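PDB 6L6J: Oxidored_FMN domain-containing protein from [Pseudomonas] geniculata N1, which probably oxidises the amine 6-hydroxypseudooxynicotine, using bound FMN and a [4Fe-4S] cluster. Local coordinates for residues Leu178-Val186 with Phe225-Leu236. Residues are numbered along the deposited sequence; the frame is centred on the assembly and turned at random.
Sequences LQDFLDTRV and FAVEDRRRQTNL
Gln179, Asp183 and Arg185, on the last turn of helix 177-182 and the loop after it, face Ala226, Leu236 and Thr234 in turn, the backbones drawing closer from a CA-CA distance of 8.4 Å for Gln179 and Ala226 to 5.9 Å for Arg185 and Thr234. Leucine suits position 236 because its two methyls can serve different neighbours: Leu236 CD1 lies 3.6 Å from Asp183 CG, while CD2 packs near CB and the carbonyl of Leu182. From the helix, Leu182 CD1 reaches the ring edge of Phe225, on strand 220-229, at CE1 (3.7 Å). Strands 166-171 and 220-229 are the fourth and fifth of the family's parallel TIM barrel; the contact joins the helix and loop following the former to the end of the latter and the loop beyond, with the Ala226 side chain about 9 Å from FMN. Glutamine offers a long arm with acceptor and donor: chain extended, CG anti to the backbone N (chi1 -168°), Gln179 OE1 accepts from Asn174 N and NE2 bonds Ser261 OG, which also bonds Asp229 OD2 and so bridges the segments. Asp183's short carboxylate closes an Asx turn, OD1 accepting Arg185 N (2.9 Å) from above its plane. With an alanine here, that amide would probably lose its acceptor and a gap open beside Leu236 CD1 and Thr234. Long enough to reach across, Arg185 makes a weak NE hydrogen bond to Gln233 O (3.4 Å); its NH2 lies over the guanidinium centre of poorly ordered Arg232, planes 36° apart, where the like charges probably disfavour each other.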
ATOM      1  N   LEU A 178     -14.340  14.250 -14.697  1.00 29.16           N
ATOM      2  CA  LEU A 178     -14.065  15.706 -14.593  1.00 28.18           C
ATOM      3  C   LEU A 178     -12.633  15.959 -15.065  1.00 26.89           C
ATOM      4  O   LEU A 178     -12.440  16.903 -15.833  1.00 27.76           O
ATOM      5  CB  LEU A 178     -14.295  16.184 -13.154  1.00 29.22           C
ATOM      6  CG  LEU A 178     -15.673  15.893 -12.547  1.00 30.58           C
ATOM      7  CD1 LEU A 178     -15.747  16.422 -11.126  1.00 31.68           C
ATOM      8  CD2 LEU A 178     -16.813  16.493 -13.367  1.00 30.62           C
ATOM      9  N   GLN A 179     -11.674  15.133 -14.636  1.00 28.39           N
ATOM     10  CA  GLN A 179     -10.243  15.229 -15.056  1.00 28.10           C
ATOM     11  C   GLN A 179     -10.167  14.948 -16.561  1.00 27.76           C
ATOM     12  O   GLN A 179      -9.462  15.683 -17.250  1.00 24.97           O
ATOM     13  CB  GLN A 179      -9.341  14.280 -14.260  1.00 27.95           C
ATOM     14  CG  GLN A 179      -7.866  14.569 -14.470  1.00 29.26           C
ATOM     15  CD  GLN A 179      -6.908  13.759 -13.624  1.00 31.20           C
ATOM     16  OE1 GLN A 179      -7.243  13.246 -12.548  1.00 27.72           O
ATOM     17  NE2 GLN A 179      -5.674  13.657 -14.117  1.00 32.89           N
ATOM     18  N   ASP A 180     -10.899  13.938 -17.046  1.00 29.60           N
ATOM     19  CA  ASP A 180     -11.008  13.618 -18.495  1.00 32.11           C
ATOM     20  C   ASP A 180     -11.489  14.862 -19.251  1.00 32.05           C
ATOM     21  O   ASP A 180     -10.912  15.188 -20.294  1.00 35.56           O
ATOM     22  CB  ASP A 180     -11.912  12.411 -18.749  1.00 35.71           C
ATOM     23  CG  ASP A 180     -11.364  11.081 -18.230  1.00 41.79           C
ATOM     24  OD1 ASP A 180     -10.120  11.010 -17.953  1.00 46.97           O
ATOM     25  OD2 ASP A 180     -12.185  10.118 -18.080  1.00 37.10           O
ATOM     26  N   PHE A 181     -12.461  15.595 -18.727  1.00 31.24           N
ATOM     27  CA  PHE A 181     -12.951  16.829 -19.392  1.00 32.32           C
ATOM     28  C   PHE A 181     -11.853  17.898 -19.364  1.00 35.03           C
ATOM     29  O   PHE A 181     -11.592  18.519 -20.413  1.00 43.28           O
ATOM     30  CB  PHE A 181     -14.289  17.265 -18.803  1.00 31.64           C
ATOM     31  CG  PHE A 181     -15.487  16.704 -19.525  1.00 28.61           C
ATOM     32  CD1 PHE A 181     -15.887  15.403 -19.324  1.00 27.42           C
ATOM     33  CD2 PHE A 181     -16.215  17.492 -20.408  1.00 30.99           C
ATOM     34  CE1 PHE A 181     -17.011  14.897 -19.966  1.00 29.18           C
ATOM     35  CE2 PHE A 181     -17.326  16.982 -21.064  1.00 30.71           C
ATOM     36  CZ  PHE A 181     -17.721  15.686 -20.841  1.00 29.13           C
ATOM     37  N   LEU A 182     -11.181  18.076 -18.228  1.00 35.27           N
ATOM     38  CA  LEU A 182     -10.031  19.019 -18.071  1.00 36.11           C
ATOM     39  C   LEU A 182      -8.898  18.770 -19.077  1.00 35.53           C
ATOM     40  O   LEU A 182      -8.255  19.751 -19.489  1.00 34.16           O
ATOM     41  CB  LEU A 182      -9.437  18.829 -16.676  1.00 37.65           C
ATOM     42  CG  LEU A 182      -9.785  19.885 -15.651  1.00 38.21           C
ATOM     43  CD1 LEU A 182      -8.933  19.650 -14.413  1.00 39.11           C
ATOM     44  CD2 LEU A 182      -9.586  21.283 -16.233  1.00 39.01           C
ATOM     45  N   ASP A 183      -8.580  17.502 -19.337  1.00 38.44           N
ATOM     46  CA  ASP A 183      -7.328  17.034 -20.001  1.00 38.55           C
ATOM     47  C   ASP A 183      -7.474  17.180 -21.519  1.00 38.32           C
ATOM     48  O   ASP A 183      -8.335  16.462 -22.097  1.00 37.50           O
ATOM     49  CB  ASP A 183      -7.031  15.580 -19.609  1.00 42.18           C
ATOM     50  CG  ASP A 183      -5.623  15.104 -19.928  1.00 46.94           C
ATOM     51  OD1 ASP A 183      -4.983  15.742 -20.800  1.00 54.13           O
ATOM     52  OD2 ASP A 183      -5.171  14.107 -19.299  1.00 44.81           O
ATOM     53  N   THR A 184      -6.670  18.053 -22.144  1.00 37.81           N
ATOM     54  CA  THR A 184      -6.642  18.245 -23.625  1.00 38.72           C
ATOM     55  C   THR A 184      -6.210  16.968 -24.335  1.00 36.29           C
ATOM     56  O   THR A 184      -6.557  16.837 -25.512  1.00 37.60           O
ATOM     57  CB  THR A 184      -5.720  19.374 -24.089  1.00 38.42           C
ATOM     58  OG1 THR A 184      -4.463  19.211 -23.437  1.00 38.97           O
ATOM     59  CG2 THR A 184      -6.301  20.736 -23.786  1.00 43.37           C
ATOM     60  N   ARG A 185      -5.495  16.072 -23.656  1.00 36.60           N
ATOM     61  CA  ARG A 185      -5.120  14.752 -24.224  1.00 40.71           C
ATOM     62  C   ARG A 185      -6.348  13.839 -24.366  1.00 39.22           C
ATOM     63  O   ARG A 185      -6.282  12.922 -25.182  1.00 44.91           O
ATOM     64  CB  ARG A 185      -4.040  14.070 -23.390  1.00 46.56           C
ATOM     65  CG  ARG A 185      -2.654  14.167 -24.014  1.00 54.51           C
ATOM     66  CD  ARG A 185      -1.640  13.698 -23.004  1.00 65.24           C
ATOM     67  NE  ARG A 185      -0.225  13.769 -23.344  1.00 70.63           N
ATOM     68  CZ  ARG A 185       0.366  13.075 -24.309  1.00 75.20           C
ATOM     69  NH1 ARG A 185       1.672  13.198 -24.496  1.00 80.80           N
ATOM     70  NH2 ARG A 185      -0.341  12.285 -25.100  1.00 72.46           N
ATOM     71  N   VAL A 186      -7.422  14.092 -23.624  1.00 35.23           N
ATOM     72  CA  VAL A 186      -8.668  13.269 -23.629  1.00 35.81           C
ATOM     73  C   VAL A 186      -9.827  14.070 -24.233  1.00 34.53           C
ATOM     74  O   VAL A 186     -10.584  13.492 -25.038  1.00 37.52           O
ATOM     75  CB  VAL A 186      -9.056  12.772 -22.218  1.00 35.16           C
ATOM     76  CG1 VAL A 186     -10.103  11.681 -22.303  1.00 35.03           C
ATOM     77  CG2 VAL A 186      -7.869  12.294 -21.394  1.00 35.92           C
ATOM     78  N   PHE A 225      -8.367  17.146  -5.810  1.00 34.35           N
ATOM     79  CA  PHE A 225      -7.851  17.642  -7.114  1.00 34.13           C
ATOM     80  C   PHE A 225      -6.375  17.272  -7.262  1.00 32.85           C
ATOM     81  O   PHE A 225      -5.573  17.627  -6.387  1.00 30.96           O
ATOM     82  CB  PHE A 225      -8.113  19.142  -7.281  1.00 34.60           C
ATOM     83  CG  PHE A 225      -7.578  19.725  -8.564  1.00 34.44           C
ATOM     84  CD1 PHE A 225      -8.007  19.241  -9.791  1.00 35.11           C
ATOM     85  CD2 PHE A 225      -6.655  20.758  -8.555  1.00 33.87           C
ATOM     86  CE1 PHE A 225      -7.508  19.751 -10.979  1.00 33.94           C
ATOM     87  CE2 PHE A 225      -6.164  21.274  -9.745  1.00 36.30           C
ATOM     88  CZ  PHE A 225      -6.585  20.763 -10.957  1.00 34.58           C
ATOM     89  N   ALA A 226      -6.079  16.531  -8.333  1.00 33.98           N
ATOM     90  CA  ALA A 226      -4.722  16.322  -8.876  1.00 37.76           C
ATOM     91  C   ALA A 226      -4.251  17.636  -9.515  1.00 37.84           C
ATOM     92  O   ALA A 226      -4.858  18.057 -10.545  1.00 34.30           O
ATOM     93  CB  ALA A 226      -4.723  15.176  -9.859  1.00 38.93           C
ATOM     94  N   VAL A 227      -3.243  18.269  -8.900  1.00 37.69           N
ATOM     95  CA  VAL A 227      -2.700  19.584  -9.346  1.00 41.58           C
ATOM     96  C   VAL A 227      -1.746  19.318 -10.507  1.00 42.36           C
ATOM     97  O   VAL A 227      -1.838  20.057 -11.508  1.00 41.25           O
ATOM     98  CB  VAL A 227      -2.027  20.387  -8.212  1.00 43.23           C
ATOM     99  CG1 VAL A 227      -3.053  20.898  -7.220  1.00 42.54           C
ATOM    100  CG2 VAL A 227      -0.927  19.621  -7.493  1.00 43.08           C
ATOM    101  N   GLU A 228      -0.925  18.266 -10.398  1.00 43.89           N
ATOM    102  CA  GLU A 228      -0.020  17.812 -11.489  1.00 44.80           C
ATOM    103  C   GLU A 228      -0.341  16.358 -11.864  1.00 45.50           C
ATOM    104  O   GLU A 228      -0.606  15.570 -10.942  1.00 45.90           O
ATOM    105  CB  GLU A 228       1.440  17.972 -11.067  1.00 46.44           C
ATOM    106  CG  GLU A 228       2.426  17.542 -12.143  1.00 49.88           C
ATOM    107  CD  GLU A 228       3.605  18.474 -12.370  1.00 53.13           C
ATOM    108  OE1 GLU A 228       3.576  19.604 -11.820  1.00 54.56           O
ATOM    109  OE2 GLU A 228       4.551  18.067 -13.105  1.00 52.47           O
ATOM    110  N   ASP A 229      -0.320  16.025 -13.163  1.00 44.94           N
ATOM    111  CA  ASP A 229      -0.290  14.621 -13.647  1.00 47.14           C
ATOM    112  C   ASP A 229       1.156  14.309 -14.041  1.00 51.93           C
ATOM    113  O   ASP A 229       1.649  14.943 -14.973  1.00 42.76           O
ATOM    114  CB  ASP A 229      -1.290  14.362 -14.790  1.00 49.75           C
ATOM    115  CG  ASP A 229      -1.221  12.958 -15.407  1.00 49.09           C
ATOM    116  OD1 ASP A 229      -0.234  12.682 -16.117  1.00 47.25           O
ATOM    117  OD2 ASP A 229      -2.148  12.136 -15.175  1.00 49.03           O
ATOM    118  N   ARG A 230       1.788  13.354 -13.346  1.00 59.72           N
ATOM    119  CA  ARG A 230       3.210  12.966 -13.557  1.00 55.97           C
ATOM    120  C   ARG A 230       3.286  11.728 -14.456  1.00 57.60           C
ATOM    121  O   ARG A 230       4.417  11.268 -14.713  1.00 53.16           O
ATOM    122  CB  ARG A 230       3.889  12.748 -12.204  1.00 53.43           C
ATOM    123  CG  ARG A 230       3.914  14.000 -11.339  1.00 54.95           C
ATOM    124  CD  ARG A 230       4.859  13.891 -10.157  1.00 54.99           C
ATOM    125  NE  ARG A 230       6.260  13.870 -10.561  1.00 51.37           N
ATOM    126  CZ  ARG A 230       7.279  13.483  -9.788  1.00 55.90           C
ATOM    127  NH1 ARG A 230       8.511  13.484 -10.271  1.00 58.73           N
ATOM    128  NH2 ARG A 230       7.077  13.101  -8.536  1.00 53.65           N
ATOM    129  N   ARG A 231       2.136  11.224 -14.927  1.00 66.02           N
ATOM    130  CA  ARG A 231       2.061  10.050 -15.848  1.00 76.10           C
ATOM    131  C   ARG A 231       2.764  10.444 -17.156  1.00 83.87           C
ATOM    132  O   ARG A 231       3.873   9.934 -17.406  1.00 90.19           O
ATOM    133  CB  ARG A 231       0.610   9.573 -16.033  1.00 74.39           C
ATOM    134  CG  ARG A 231       0.434   8.373 -16.952  1.00 80.17           C
ATOM    135  CD  ARG A 231       1.186   7.111 -16.515  1.00 87.40           C
ATOM    136  NE  ARG A 231       1.610   6.289 -17.654  1.00 80.69           N
ATOM    137  CZ  ARG A 231       0.810   5.495 -18.369  1.00 77.03           C
ATOM    138  NH1 ARG A 231       1.302   4.821 -19.394  1.00 75.82           N
ATOM    139  NH2 ARG A 231      -0.471   5.371 -18.064  1.00 75.77           N
ATOM    140  N   ARG A 232       2.178  11.376 -17.913  1.00 90.36           N
ATOM    141  CA  ARG A 232       2.683  11.861 -19.232  1.00 88.78           C
ATOM    142  C   ARG A 232       2.530  13.385 -19.260  1.00 91.99           C
ATOM    143  O   ARG A 232       1.749  13.901 -18.441  1.00 95.14           O
ATOM    144  CB  ARG A 232       1.916  11.188 -20.381  1.00 89.17           C
ATOM    145  CG  ARG A 232       0.457  10.867 -20.065  1.00 89.19           C
ATOM    146  CD  ARG A 232      -0.470  11.027 -21.250  1.00 92.80           C
ATOM    147  NE  ARG A 232      -0.421   9.912 -22.194  1.00 97.67           N
ATOM    148  CZ  ARG A 232      -1.380   9.596 -23.080  1.00 93.29           C
ATOM    149  NH1 ARG A 232      -2.495  10.309 -23.166  1.00 88.14           N
ATOM    150  NH2 ARG A 232      -1.219   8.554 -23.880  1.00 86.49           N
ATOM    151  N   GLN A 233       3.227  14.075 -20.166  1.00 95.80           N
ATOM    152  CA  GLN A 233       3.144  15.556 -20.313  1.00100.12           C
ATOM    153  C   GLN A 233       1.815  15.917 -20.995  1.00102.12           C
ATOM    154  O   GLN A 233       1.841  16.259 -22.195  1.00 97.67           O
ATOM    155  CB  GLN A 233       4.359  16.094 -21.075  1.00104.89           C
ATOM    156  CG  GLN A 233       5.689  15.543 -20.562  1.00102.93           C
ATOM    157  CD  GLN A 233       6.822  16.542 -20.596  1.00 98.41           C
ATOM    158  OE1 GLN A 233       6.690  17.664 -21.087  1.00 92.76           O
ATOM    159  NE2 GLN A 233       7.958  16.139 -20.052  1.00 86.23           N
ATOM    160  N   THR A 234       0.706  15.826 -20.241  1.00109.10           N
ATOM    161  CA  THR A 234      -0.691  16.149 -20.666  1.00107.59           C
ATOM    162  C   THR A 234      -0.951  17.666 -20.535  1.00109.83           C
ATOM    163  O   THR A 234      -2.011  18.115 -21.036  1.00119.32           O
ATOM    164  CB  THR A 234      -1.750  15.332 -19.887  1.00105.25           C
ATOM    165  OG1 THR A 234      -1.676  15.638 -18.493  1.00101.74           O
ATOM    166  CG2 THR A 234      -1.643  13.824 -20.004  1.00 98.03           C
ATOM    167  N   ASN A 235      -0.036  18.420 -19.897  1.00105.10           N
ATOM    168  CA  ASN A 235      -0.085  19.901 -19.670  1.00101.95           C
ATOM    169  C   ASN A 235      -1.044  20.268 -18.521  1.00 91.84           C
ATOM    170  O   ASN A 235      -1.317  21.477 -18.332  1.00 74.20           O
ATOM    171  CB  ASN A 235      -0.427  20.683 -20.945  1.00106.28           C
ATOM    172  CG  ASN A 235       0.688  20.652 -21.969  1.00105.97           C
ATOM    173  OD1 ASN A 235       1.840  20.370 -21.636  1.00103.00           O
ATOM    174  ND2 ASN A 235       0.357  20.945 -23.215  1.00108.60           N
ATOM    175  N   LEU A 236      -1.541  19.269 -17.780  1.00 93.68           N
ATOM    176  CA  LEU A 236      -2.230  19.448 -16.471  1.00 87.78           C
ATOM    177  C   LEU A 236      -1.149  19.530 -15.395  1.00 78.51           C
ATOM    178  O   LEU A 236      -0.927  18.517 -14.703  1.00 77.30           O
ATOM    179  CB  LEU A 236      -3.180  18.275 -16.182  1.00 96.74           C
ATOM    180  CG  LEU A 236      -4.352  18.074 -17.145  1.00102.21           C
ATOM    181  CD1 LEU A 236      -5.100  16.785 -16.814  1.00104.06           C
ATOM    182  CD2 LEU A 236      -5.305  19.266 -17.135  1.00 97.46           C
TER